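Local coordinates for protein BauA (Acinetobacter baumannii, PDB 6HCP) that takes up iron across the outer membrane as the receptor for ferric preacinetobactin, and is probably a TonB-dependent siderophore transporter, at residues A[672-678]-A[694-699]; A[95-99]-A[217-222]; A[79-84]-A[101-105]; A[179-185]-A[211-216]. The contacts are given in a common frame with arbitrary orientation. Where two conformers were deposited one is given. Numbering follows the deposited sequence.

Three of the four contacts cluster where the two ends of the barrel sheet meet, and the fourth lies inside the plug. Contacts 1 and 4 have centres about 13 Å apart and are tied by Tyr698 O and Ser182 N, 2.9 Å apart, where strands 697-705 and 173-181 adjoin. Contact 2 lies, centre to centre, about 10 Å from contact 4 and 13 Å from contact 1; it fixes a plug loop to the barrel, and Gly95 O and Ala694 N lie 2.9 Å apart. The same plug loop runs on into contact 3, whose centre is about 15 Å from that of contact 2 and 5 Å from the centre of the chain. Detergent, phosphate and ethanediol border contact 1.

Contact 1 (A[672-678]-A[694-699]). With C8E ((hydroxyethyloxy)tri(ethyloxy)octane), chain B; EDO (1,2-ethanediol), chain K; PO4 (phosphate ion), chain C.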
# COMPACT_ATOMS: atom_id res chain seq x y z
N ASN A 672 -8.43 -4.50 -9.95
CA ASN A 672 -7.06 -4.43 -10.49
C ASN A 672 -6.31 -3.28 -9.83
O ASN A 672 -6.89 -2.22 -9.58
CB ASN A 672 -7.03 -4.21 -12.00
CG ASN A 672 -7.57 -5.38 -12.78
OD1 ASN A 672 -8.79 -5.54 -12.89
ND2 ASN A 672 -6.68 -6.33 -13.03
N ILE A 673 -5.04 -3.53 -9.50
CA ILE A 673 -4.11 -2.51 -9.12
C ILE A 673 -2.96 -2.55 -10.13
O ILE A 673 -2.30 -3.56 -10.26
CB ILE A 673 -3.57 -2.69 -7.68
CG1 ILE A 673 -4.70 -2.88 -6.66
CG2 ILE A 673 -2.67 -1.51 -7.31
CD1 ILE A 673 -4.21 -3.16 -5.26
N TYR A 674 -2.72 -1.41 -10.78
CA TYR A 674 -1.60 -1.25 -11.69
C TYR A 674 -0.50 -0.43 -10.99
O TYR A 674 -0.81 0.53 -10.29
CB TYR A 674 -2.11 -0.59 -12.98
CG TYR A 674 -2.96 -1.50 -13.83
CD1 TYR A 674 -2.38 -2.50 -14.59
CD2 TYR A 674 -4.34 -1.45 -13.78
CE1 TYR A 674 -3.14 -3.44 -15.26
CE2 TYR A 674 -5.13 -2.35 -14.49
CZ TYR A 674 -4.53 -3.35 -15.22
OH TYR A 674 -5.26 -4.25 -15.95
N ASN A 675 0.75 -0.69 -11.35
CA ASN A 675 1.92 -0.10 -10.71
C ASN A 675 1.73 -0.21 -9.18
O ASN A 675 1.73 0.79 -8.46
CB ASN A 675 2.18 1.33 -11.16
CG ASN A 675 3.52 1.84 -10.68
OD1 ASN A 675 4.30 1.07 -10.12
ND2 ASN A 675 3.79 3.13 -10.87
N LEU A 676 1.59 -1.44 -8.70
CA LEU A 676 1.23 -1.65 -7.29
C LEU A 676 2.33 -1.15 -6.35
O LEU A 676 2.02 -0.75 -5.22
CB LEU A 676 0.85 -3.11 -7.07
CG LEU A 676 1.96 -4.13 -6.86
CD1 LEU A 676 2.24 -4.31 -5.37
CD2 LEU A 676 1.54 -5.46 -7.46
N THR A 677 3.59 -1.12 -6.80
CA THR A 677 4.68 -0.60 -5.94
C THR A 677 4.77 0.93 -5.99
O THR A 677 5.49 1.52 -5.18
CB THR A 677 6.04 -1.21 -6.27
OG1 THR A 677 6.52 -0.67 -7.50
CG2 THR A 677 6.03 -2.72 -6.30
N ASN A 678 3.96 1.56 -6.84
CA ASN A 678 3.92 3.04 -7.00
C ASN A 678 5.31 3.57 -7.35
O ASN A 678 5.73 4.62 -6.85
CB ASN A 678 3.36 3.74 -5.77
CG ASN A 678 2.83 5.12 -6.05
OD1 ASN A 678 2.32 5.40 -7.15
ND2 ASN A 678 3.03 6.02 -5.10
N ALA A 694 2.70 6.51 -14.96
CA ALA A 694 1.47 6.50 -14.21
C ALA A 694 1.73 5.96 -12.81
O ALA A 694 2.47 4.99 -12.63
CB ALA A 694 0.44 5.65 -14.92
N PRO A 695 1.09 6.54 -11.78
CA PRO A 695 1.22 6.03 -10.41
C PRO A 695 0.39 4.75 -10.18
O PRO A 695 -0.36 4.32 -11.07
CB PRO A 695 0.62 7.17 -9.59
CG PRO A 695 -0.48 7.70 -10.48
CD PRO A 695 0.09 7.60 -11.89
N ARG A 696 0.47 4.22 -8.97
CA ARG A 696 -0.43 3.14 -8.53
C ARG A 696 -1.87 3.56 -8.83
O ARG A 696 -2.26 4.66 -8.49
CB ARG A 696 -0.28 2.90 -7.02
CG ARG A 696 -1.17 1.78 -6.49
CD ARG A 696 -1.12 1.73 -4.97
NE ARG A 696 0.20 1.35 -4.51
CZ ARG A 696 0.93 1.99 -3.58
NH1 ARG A 696 0.51 3.11 -3.02
NH2 ARG A 696 2.08 1.46 -3.19
N THR A 697 -2.62 2.67 -9.47
CA THR A 697 -3.95 2.99 -9.95
C THR A 697 -4.86 1.81 -9.60
O THR A 697 -4.54 0.66 -9.92
CB THR A 697 -3.95 3.29 -11.47
OG1 THR A 697 -3.14 4.42 -11.76
CG2 THR A 697 -5.34 3.54 -12.00
N TYR A 698 -5.99 2.11 -8.94
CA TYR A 698 -6.98 1.09 -8.55
C TYR A 698 -8.15 1.12 -9.54
O TYR A 698 -8.61 2.19 -9.92
CB TYR A 698 -7.50 1.35 -7.13
CG TYR A 698 -6.47 1.44 -6.02
CD1 TYR A 698 -5.74 2.60 -5.80
CD2 TYR A 698 -6.27 0.39 -5.14
CE1 TYR A 698 -4.80 2.69 -4.78
CE2 TYR A 698 -5.30 0.45 -4.15
CZ TYR A 698 -4.60 1.63 -3.93
OH TYR A 698 -3.71 1.75 -2.89
N MET A 699 -8.61 -0.06 -9.98
CA MET A 699 -9.77 -0.16 -10.88
C MET A 699 -10.73 -1.24 -10.37
O MET A 699 -10.31 -2.35 -10.04
CB MET A 699 -9.34 -0.52 -12.30
CG MET A 699 -8.42 0.54 -12.96
SD MET A 699 -8.15 0.14 -14.69
CE MET A 699 -6.82 1.26 -15.13
C2 C8E B . -0.80 -4.67 -1.64
C3 C8E B . -0.29 -3.77 -0.51
C4 C8E B . 0.87 -2.87 -0.97
C5 C8E B . 1.33 -1.88 0.11
C6 C8E B . 0.35 -0.74 0.41
C7 C8E B . -0.07 -0.01 -0.86
C8 C8E B . -1.39 -0.56 -1.40
O9 C8E B . -2.25 -0.84 -0.30
C10 C8E B . -3.55 -1.25 -0.70
C11 C8E B . -4.00 -2.39 0.21
O12 C8E B . -4.48 -3.47 -0.59
C13 C8E B . -4.75 -4.65 0.18
C14 C8E B . -6.06 -5.31 -0.26
O15 C8E B . -6.34 -5.01 -1.63
C16 C8E B . -7.37 -4.04 -1.84
C17 C8E B . -8.06 -4.26 -3.19
O18 C8E B . -8.77 -3.08 -3.57
C19 C8E B . -9.33 -3.17 -4.87
C20 C8E B . -8.95 -1.96 -5.71
C1 EDO K . -9.65 -8.68 -13.21
O1 EDO K . -10.07 -9.27 -14.49
C2 EDO K . -8.44 -9.47 -12.70
O2 EDO K . -7.31 -9.30 -13.58
P PO4 C . 1.76 4.65 0.14
O1 PO4 C . 2.16 4.24 1.55
O2 PO4 C . 2.87 4.39 -0.87
O3 PO4 C . 1.36 6.11 0.12
O4 PO4 C . 0.54 3.84 -0.23
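This is an antiparallel strand pairing in the barrel wall, joining the end of strand 665-674 to the start of the C-terminal strand 697-705. The short axes pass 4.8 Å apart at 161°. Asn672 and Met699 form a hydrogen-bonded pair, Asn672 N to Met699 O at 2.9 Å and Met699 N to Asn672 O at 2.8 Å; Tyr674 and Thr697 form the next, Tyr674 N to Thr697 O and Thr697 N to Tyr674 O, each 2.9 Å. Between them, Ile673 and Tyr698 are a non-hydrogen-bonded pair, packed through CD1 and CE2 at 3.9 Å. On the face bearing Asn672, Tyr674, Thr697 and Met699, Met699 SD makes a Met-aromatic contact 5.1 Å from the Tyr674 ring centroid.

Past the strand, a type I turn from Asn675 to Asn678 offers its polar groups to the incoming chain. Leu676 O accepts from Arg696 NE (2.9 Å) and NH2 (3.0 Å), Asn678 OD1 from Arg696 N (2.9 Å), and Asn675 ND2 donates to Ala694 O (2.9 Å). Arg696 NH1 makes weak bonds to a phosphate also held by Arg696 of both neighbouring subunits. Strand 645-662 flanks residues 672-676, whereas strand 173-181 takes the other edge of 697-699, so the C-terminal strand closes the barrel.

Contact 2 (A[95-99]-A[217-222]); sequences GASGG and VNDQSK
A loop, 95-99, meets the turn before strand 221-234 and the first residues of that strand. Only Ser97 and Gly98 of the loop touch Val217, Gln220 and Lys222; the nearest CA pairs are Ser97-Val217 (7.1 Å) and Gly98-Lys222 (7.2 Å). Residues 217-220 make a type II turn closed by Gln220 N to Val217 O at 3.1 Å. Ser97 is extended (phi/psi -96/134), while Gly98 has a positive phi (68/38); a CB there would clash 2.3 Å from Gln220 CD.

The hydrogen bonds centre on Ser97, chi1 t. Its OG donates to Gln220 OE1 at 2.7 Å and accepts from Lys222 NZ at 2.9 Å; Gln220 NE2 returns to Ser97 O at 3.1 Å, so the amide clasps the serine at two points. To get there, Gln220 runs out as t, t with chi3 at 88°, and Lys222 as m followed by three t angles. A water accepts from Gly98 N (2.9 Å) and Lys222 NZ (3.2 Å).

Apolar packing is slight: Ser97 CB lies 3.7 Å from Val217 CG2, Val217 being t. Gln220 NE2 also donates to Gly253 O. Such polar bonding is characteristic of the plug-barrel interface of TonB-dependent receptors, where plug loops hydrogen-bond to the inner barrel wall.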
# COMPACT_ATOMS: atom_id res chain seq x y z
N GLY A 95 4.18 5.12 -20.72
CA GLY A 95 3.30 4.73 -19.60
C GLY A 95 2.79 5.89 -18.75
O GLY A 95 2.27 5.66 -17.66
N ALA A 96 2.80 7.12 -19.28
CA ALA A 96 2.26 8.27 -18.57
C ALA A 96 0.74 8.15 -18.50
O ALA A 96 0.08 7.53 -19.35
CB ALA A 96 2.68 9.56 -19.24
N SER A 97 0.18 8.77 -17.45
CA SER A 97 -1.25 8.91 -17.29
C SER A 97 -1.72 10.27 -17.83
O SER A 97 -1.16 11.30 -17.47
CB SER A 97 -1.64 8.75 -15.82
OG SER A 97 -3.00 9.13 -15.63
N GLY A 98 -2.80 10.26 -18.61
CA GLY A 98 -3.47 11.48 -19.00
C GLY A 98 -2.64 12.35 -19.93
O GLY A 98 -2.73 13.57 -19.90
N GLY A 99 -1.90 11.71 -20.85
CA GLY A 99 -1.27 12.42 -21.94
C GLY A 99 -2.30 12.90 -22.95
O GLY A 99 -3.48 12.51 -22.90
N VAL A 217 -3.53 10.61 -10.95
CA VAL A 217 -2.56 11.67 -10.86
C VAL A 217 -3.18 12.86 -10.11
O VAL A 217 -4.34 13.19 -10.37
CB VAL A 217 -2.07 12.06 -12.28
CG1 VAL A 217 -1.26 13.35 -12.30
CG2 VAL A 217 -1.27 10.92 -12.89
N ASN A 218 -2.37 13.59 -9.35
CA ASN A 218 -2.84 14.81 -8.66
C ASN A 218 -3.45 15.80 -9.67
O ASN A 218 -2.83 16.11 -10.68
CB ASN A 218 -1.74 15.55 -7.91
CG ASN A 218 -1.18 14.78 -6.73
OD1 ASN A 218 -1.78 13.83 -6.25
ND2 ASN A 218 -0.01 15.19 -6.26
N ASP A 219 -4.66 16.28 -9.36
CA ASP A 219 -5.33 17.35 -10.10
C ASP A 219 -5.57 16.96 -11.57
O ASP A 219 -5.78 17.82 -12.42
CB ASP A 219 -4.50 18.63 -10.13
CG ASP A 219 -4.39 19.32 -8.78
OD1 ASP A 219 -5.33 19.13 -7.96
OD2 ASP A 219 -3.33 19.93 -8.52
N GLN A 220 -5.62 15.66 -11.84
CA GLN A 220 -5.95 15.18 -13.18
C GLN A 220 -7.32 14.51 -13.13
O GLN A 220 -7.58 13.74 -12.24
CB GLN A 220 -4.89 14.18 -13.65
CG GLN A 220 -5.04 13.74 -15.10
CD GLN A 220 -3.89 12.86 -15.51
OE1 GLN A 220 -3.93 11.65 -15.33
NE2 GLN A 220 -2.81 13.48 -16.00
N SER A 221 -8.18 14.86 -14.08
CA SER A 221 -9.45 14.20 -14.23
C SER A 221 -9.63 13.77 -15.69
O SER A 221 -9.08 14.38 -16.59
CB SER A 221 -10.58 15.10 -13.77
OG SER A 221 -10.69 16.21 -14.63
N LYS A 222 -10.32 12.65 -15.88
CA LYS A 222 -10.46 12.00 -17.17
C LYS A 222 -11.93 11.75 -17.47
O LYS A 222 -12.63 11.18 -16.63
CB LYS A 222 -9.72 10.66 -17.16
CG LYS A 222 -8.21 10.76 -17.01
CD LYS A 222 -7.60 9.40 -16.90
CE LYS A 222 -6.10 9.40 -16.90
NZ LYS A 222 -5.57 8.06 -16.56
O HOH W 1 -4.23 7.84 -19.41

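Contact 3 (A[79-84]-A[101-105])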
# COMPACT_ATOMS: atom_id res chain seq x y z
N ASP A 79 -7.75 2.19 -22.81
CA ASP A 79 -7.26 2.62 -24.12
C ASP A 79 -6.53 1.45 -24.78
O ASP A 79 -6.47 0.36 -24.22
CB ASP A 79 -6.40 3.89 -24.00
CG ASP A 79 -5.10 3.73 -23.23
OD1 ASP A 79 -4.62 2.59 -23.12
OD2 ASP A 79 -4.60 4.75 -22.70
N ILE A 80 -6.10 1.63 -26.03
CA ILE A 80 -5.57 0.52 -26.80
C ILE A 80 -4.22 0.08 -26.22
O ILE A 80 -3.92 -1.10 -26.19
CB ILE A 80 -5.47 0.89 -28.29
CG1 ILE A 80 -6.86 1.16 -28.88
CG2 ILE A 80 -4.74 -0.21 -29.03
CD1 ILE A 80 -7.85 0.02 -28.66
N THR A 81 -3.46 1.05 -25.69
CA THR A 81 -2.14 0.75 -25.09
C THR A 81 -2.29 -0.30 -23.98
O THR A 81 -1.48 -1.22 -23.86
CB THR A 81 -1.50 2.02 -24.51
OG1 THR A 81 -1.34 2.97 -25.57
CG2 THR A 81 -0.16 1.74 -23.87
N GLU A 82 -3.33 -0.14 -23.16
CA GLU A 82 -3.58 -1.01 -22.00
C GLU A 82 -4.00 -2.41 -22.45
O GLU A 82 -3.95 -3.34 -21.66
CB GLU A 82 -4.65 -0.40 -21.10
CG GLU A 82 -4.13 0.80 -20.34
CD GLU A 82 -5.09 1.46 -19.37
OE1 GLU A 82 -6.16 0.87 -19.08
OE2 GLU A 82 -4.75 2.53 -18.87
N VAL A 83 -4.36 -2.57 -23.74
CA VAL A 83 -4.57 -3.88 -24.30
C VAL A 83 -3.26 -4.45 -24.84
O VAL A 83 -2.94 -5.61 -24.61
CB VAL A 83 -5.65 -3.85 -25.41
CG1 VAL A 83 -5.89 -5.24 -25.95
CG2 VAL A 83 -6.96 -3.24 -24.92
N ILE A 84 -2.58 -3.70 -25.73
CA ILE A 84 -1.56 -4.32 -26.58
C ILE A 84 -0.17 -4.32 -25.92
O ILE A 84 0.70 -5.09 -26.34
CB ILE A 84 -1.51 -3.66 -27.97
CG1 ILE A 84 -1.02 -2.21 -27.91
CG2 ILE A 84 -2.87 -3.81 -28.64
CD1 ILE A 84 -0.80 -1.58 -29.28
N SER A 101 -2.21 12.11 -26.03
CA SER A 101 -2.48 10.96 -26.90
C SER A 101 -1.90 9.71 -26.25
O SER A 101 -1.06 9.81 -25.35
CB SER A 101 -1.89 11.13 -28.30
OG SER A 101 -0.50 10.84 -28.31
N GLU A 102 -2.26 8.56 -26.81
CA GLU A 102 -1.53 7.31 -26.51
C GLU A 102 -0.16 7.40 -27.19
O GLU A 102 0.06 8.22 -28.09
CB GLU A 102 -2.27 6.08 -27.04
CG GLU A 102 -3.70 5.93 -26.51
CD GLU A 102 -4.33 4.59 -26.84
OE1 GLU A 102 -3.65 3.57 -26.61
OE2 GLU A 102 -5.52 4.55 -27.31
N ASN A 103 0.77 6.61 -26.68
CA ASN A 103 2.13 6.61 -27.23
C ASN A 103 2.73 5.22 -27.08
O ASN A 103 2.99 4.76 -25.97
CB ASN A 103 3.03 7.64 -26.54
CG ASN A 103 4.40 7.72 -27.19
OD1 ASN A 103 4.50 7.72 -28.41
ND2 ASN A 103 5.46 7.73 -26.40
N TYR A 104 2.94 4.53 -28.20
CA TYR A 104 3.60 3.23 -28.17
C TYR A 104 4.48 3.02 -29.41
O TYR A 104 4.32 3.67 -30.44
CB TYR A 104 2.58 2.10 -28.04
CG TYR A 104 1.44 2.14 -29.03
CD1 TYR A 104 1.53 1.53 -30.27
CD2 TYR A 104 0.24 2.74 -28.70
CE1 TYR A 104 0.52 1.64 -31.21
CE2 TYR A 104 -0.80 2.82 -29.61
CZ TYR A 104 -0.66 2.27 -30.87
OH TYR A 104 -1.70 2.38 -31.78
N TYR A 105 5.50 2.20 -29.21
CA TYR A 105 6.42 1.73 -30.22
C TYR A 105 6.17 0.23 -30.44
O TYR A 105 5.88 -0.50 -29.49
CB TYR A 105 7.86 1.93 -29.76
CG TYR A 105 8.28 3.36 -29.56
CD1 TYR A 105 7.93 4.05 -28.41
CD2 TYR A 105 9.19 3.96 -30.41
CE1 TYR A 105 8.34 5.35 -28.18
CE2 TYR A 105 9.55 5.29 -30.25
CZ TYR A 105 9.18 5.96 -29.11
OH TYR A 105 9.59 7.24 -28.93
O HOH W 2 -0.27 5.25 -24.30
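Glu102, the residue most covered here, turns its carboxylate onto the backbone at the start of the short helix 81-84. Its OE1 accepts from Thr81 N at 2.7 Å and from Thr81 OG1 at 2.6 Å, and OE2 takes a weak bond from Ile80 N at 3.2 Å while also accepting from Thr130 N. A second acid works nearby: Asp79 OD1 caps Glu82 N at 3.0 Å, which leaves it 3.8 Å from Glu102 OE1, two like charges close together. Both segments belong to the plug domain, and the contact ties this helix to the loop between strands 91-92 and 105-106.

Thr81 has a further link, a water that donates to its OG1 at 2.8 Å and accepts from Asn103 N at 2.9 Å. Tyr104 CD2 lies 3.5 Å from Thr81 OG1. The face of the Tyr104 ring receives a CH-pi contact from Ile84 CD1, 4.0 Å from the centroid and 12° off the normal; both side chains also pack on Val161 of strand 159-165.

Contact 4 (A[179-185]-A[211-216])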
# COMPACT_ATOMS: atom_id res chain seq x y z
N THR A 179 -18.08 1.04 -13.49
CA THR A 179 -16.63 1.15 -13.34
C THR A 179 -16.29 2.22 -12.31
O THR A 179 -16.90 3.29 -12.24
CB THR A 179 -15.91 1.40 -14.68
OG1 THR A 179 -16.22 2.68 -15.23
CG2 THR A 179 -16.23 0.36 -15.73
N TYR A 180 -15.16 1.97 -11.65
CA TYR A 180 -14.45 2.91 -10.83
C TYR A 180 -12.96 2.85 -11.19
O TYR A 180 -12.41 1.77 -11.42
CB TYR A 180 -14.68 2.58 -9.34
CG TYR A 180 -13.66 3.16 -8.40
CD1 TYR A 180 -13.80 4.43 -7.86
CD2 TYR A 180 -12.53 2.45 -8.07
CE1 TYR A 180 -12.85 4.96 -7.01
CE2 TYR A 180 -11.57 2.96 -7.22
CZ TYR A 180 -11.74 4.21 -6.66
OH TYR A 180 -10.75 4.68 -5.84
N MET A 181 -12.33 4.02 -11.17
CA MET A 181 -10.90 4.11 -11.19
C MET A 181 -10.49 5.19 -10.20
O MET A 181 -11.12 6.23 -10.10
CB MET A 181 -10.37 4.45 -12.60
CG MET A 181 -8.86 4.64 -12.63
SD MET A 181 -8.19 4.73 -14.34
CE MET A 181 -9.06 6.12 -15.04
N SER A 182 -9.45 4.92 -9.41
CA SER A 182 -8.99 5.88 -8.42
C SER A 182 -8.52 7.16 -9.11
O SER A 182 -8.08 7.11 -10.27
CB SER A 182 -7.91 5.27 -7.55
OG SER A 182 -6.76 4.91 -8.31
N ASP A 183 -8.70 8.32 -8.47
CA ASP A 183 -9.24 8.48 -7.12
C ASP A 183 -10.78 8.50 -7.10
O ASP A 183 -11.39 8.23 -6.06
CB ASP A 183 -8.72 9.77 -6.49
CG ASP A 183 -7.29 9.69 -5.99
OD1 ASP A 183 -6.84 8.58 -5.79
OD2 ASP A 183 -6.69 10.76 -5.79
N ALA A 184 -11.42 9.04 -8.14
CA ALA A 184 -12.89 9.22 -8.10
C ALA A 184 -13.52 9.22 -9.49
O ALA A 184 -14.39 10.04 -9.78
CB ALA A 184 -13.24 10.48 -7.33
N GLN A 185 -13.06 8.33 -10.37
CA GLN A 185 -13.65 8.24 -11.70
C GLN A 185 -14.71 7.14 -11.71
O GLN A 185 -14.42 5.99 -11.46
CB GLN A 185 -12.61 7.91 -12.78
CG GLN A 185 -13.18 8.18 -14.17
CD GLN A 185 -12.46 7.44 -15.26
OE1 GLN A 185 -12.34 6.21 -15.21
NE2 GLN A 185 -12.06 8.17 -16.30
N ARG A 211 -17.61 7.82 -18.65
CA ARG A 211 -16.97 7.87 -17.36
C ARG A 211 -16.36 9.24 -17.15
O ARG A 211 -16.02 9.95 -18.10
CB ARG A 211 -15.98 6.71 -17.17
CG ARG A 211 -14.87 6.64 -18.19
CD ARG A 211 -14.05 5.38 -17.97
NE ARG A 211 -13.09 5.31 -19.04
CZ ARG A 211 -13.23 4.56 -20.13
NH1 ARG A 211 -12.34 4.69 -21.10
NH2 ARG A 211 -14.14 3.60 -20.16
N ASP A 212 -16.27 9.64 -15.87
CA ASP A 212 -15.80 10.96 -15.57
C ASP A 212 -15.36 10.99 -14.11
O ASP A 212 -15.95 10.33 -13.26
CB ASP A 212 -16.92 11.99 -15.79
CG ASP A 212 -16.51 13.44 -15.64
OD1 ASP A 212 -15.45 13.81 -16.17
OD2 ASP A 212 -17.17 14.15 -14.84
N GLY A 213 -14.34 11.81 -13.84
CA GLY A 213 -13.92 12.12 -12.48
C GLY A 213 -12.41 12.14 -12.33
O GLY A 213 -11.66 11.82 -13.26
N ASP A 214 -11.99 12.42 -11.10
CA ASP A 214 -10.60 12.50 -10.72
C ASP A 214 -9.91 11.17 -10.99
O ASP A 214 -10.39 10.11 -10.60
CB ASP A 214 -10.46 12.81 -9.23
CG ASP A 214 -10.90 14.21 -8.87
OD1 ASP A 214 -10.99 15.04 -9.79
OD2 ASP A 214 -10.97 14.49 -7.67
N ALA A 215 -8.72 11.26 -11.58
CA ALA A 215 -7.90 10.09 -11.89
C ALA A 215 -6.82 9.94 -10.83
O ALA A 215 -6.91 10.55 -9.75
CB ALA A 215 -7.29 10.23 -13.28
N ALA A 216 -5.78 9.14 -11.13
CA ALA A 216 -4.83 8.73 -10.10
C ALA A 216 -3.71 9.76 -9.94
O ALA A 216 -3.03 9.79 -8.93
CB ALA A 216 -4.29 7.37 -10.41
O HOH W 3 -16.54 2.81 -18.18
O HOH W 4 -4.19 11.70 -7.14
O HOH W 5 -14.20 13.24 -9.24
O HOH W 6 -11.09 7.15 -18.76
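The tight turn between strands 173-181 and 184-196 is met by residues 211-216, where the chain leaves strand 202-212 and turns a corner. A cis peptide precedes Asp183 in that turn, and two backbone bonds join it to the residues just past the corner at Gly213: Asp183 N to Ala215 O at 3.1 Å and Ala184 N to Asp214 O at 2.9 Å. Gly213 (phi/psi 138/-180) brings its CA 3.4 Å from Ala184 O; a CB would come within 2.0 Å of that oxygen.

Around Arg211, waters bridge the side chains of the two segments. Arg211, p at chi1 and t at chi2 and chi3, lies extended, its CD 3.4 Å from Gln185 OE1. One water accepts from Arg211 NE (2.7 Å) and from NE2 of Gln185 (2.8 Å), a t, t side chain; with chi1 p, Thr179 OG1 shares another, 3.0 Å from it and 3.2 Å from Arg211 NH2. The guanidinium reaches Glu133 and Ser131, and Gln185 NE2 donates to Lys222 O. Asp183 forms a salt bridge with Lys679 of a neighbouring subunit, while Ser182 OG accepts from Tyr698 N. Strand 697-705 lies along residues 180-182, and strand 221-234 beside Arg211 and Ala215.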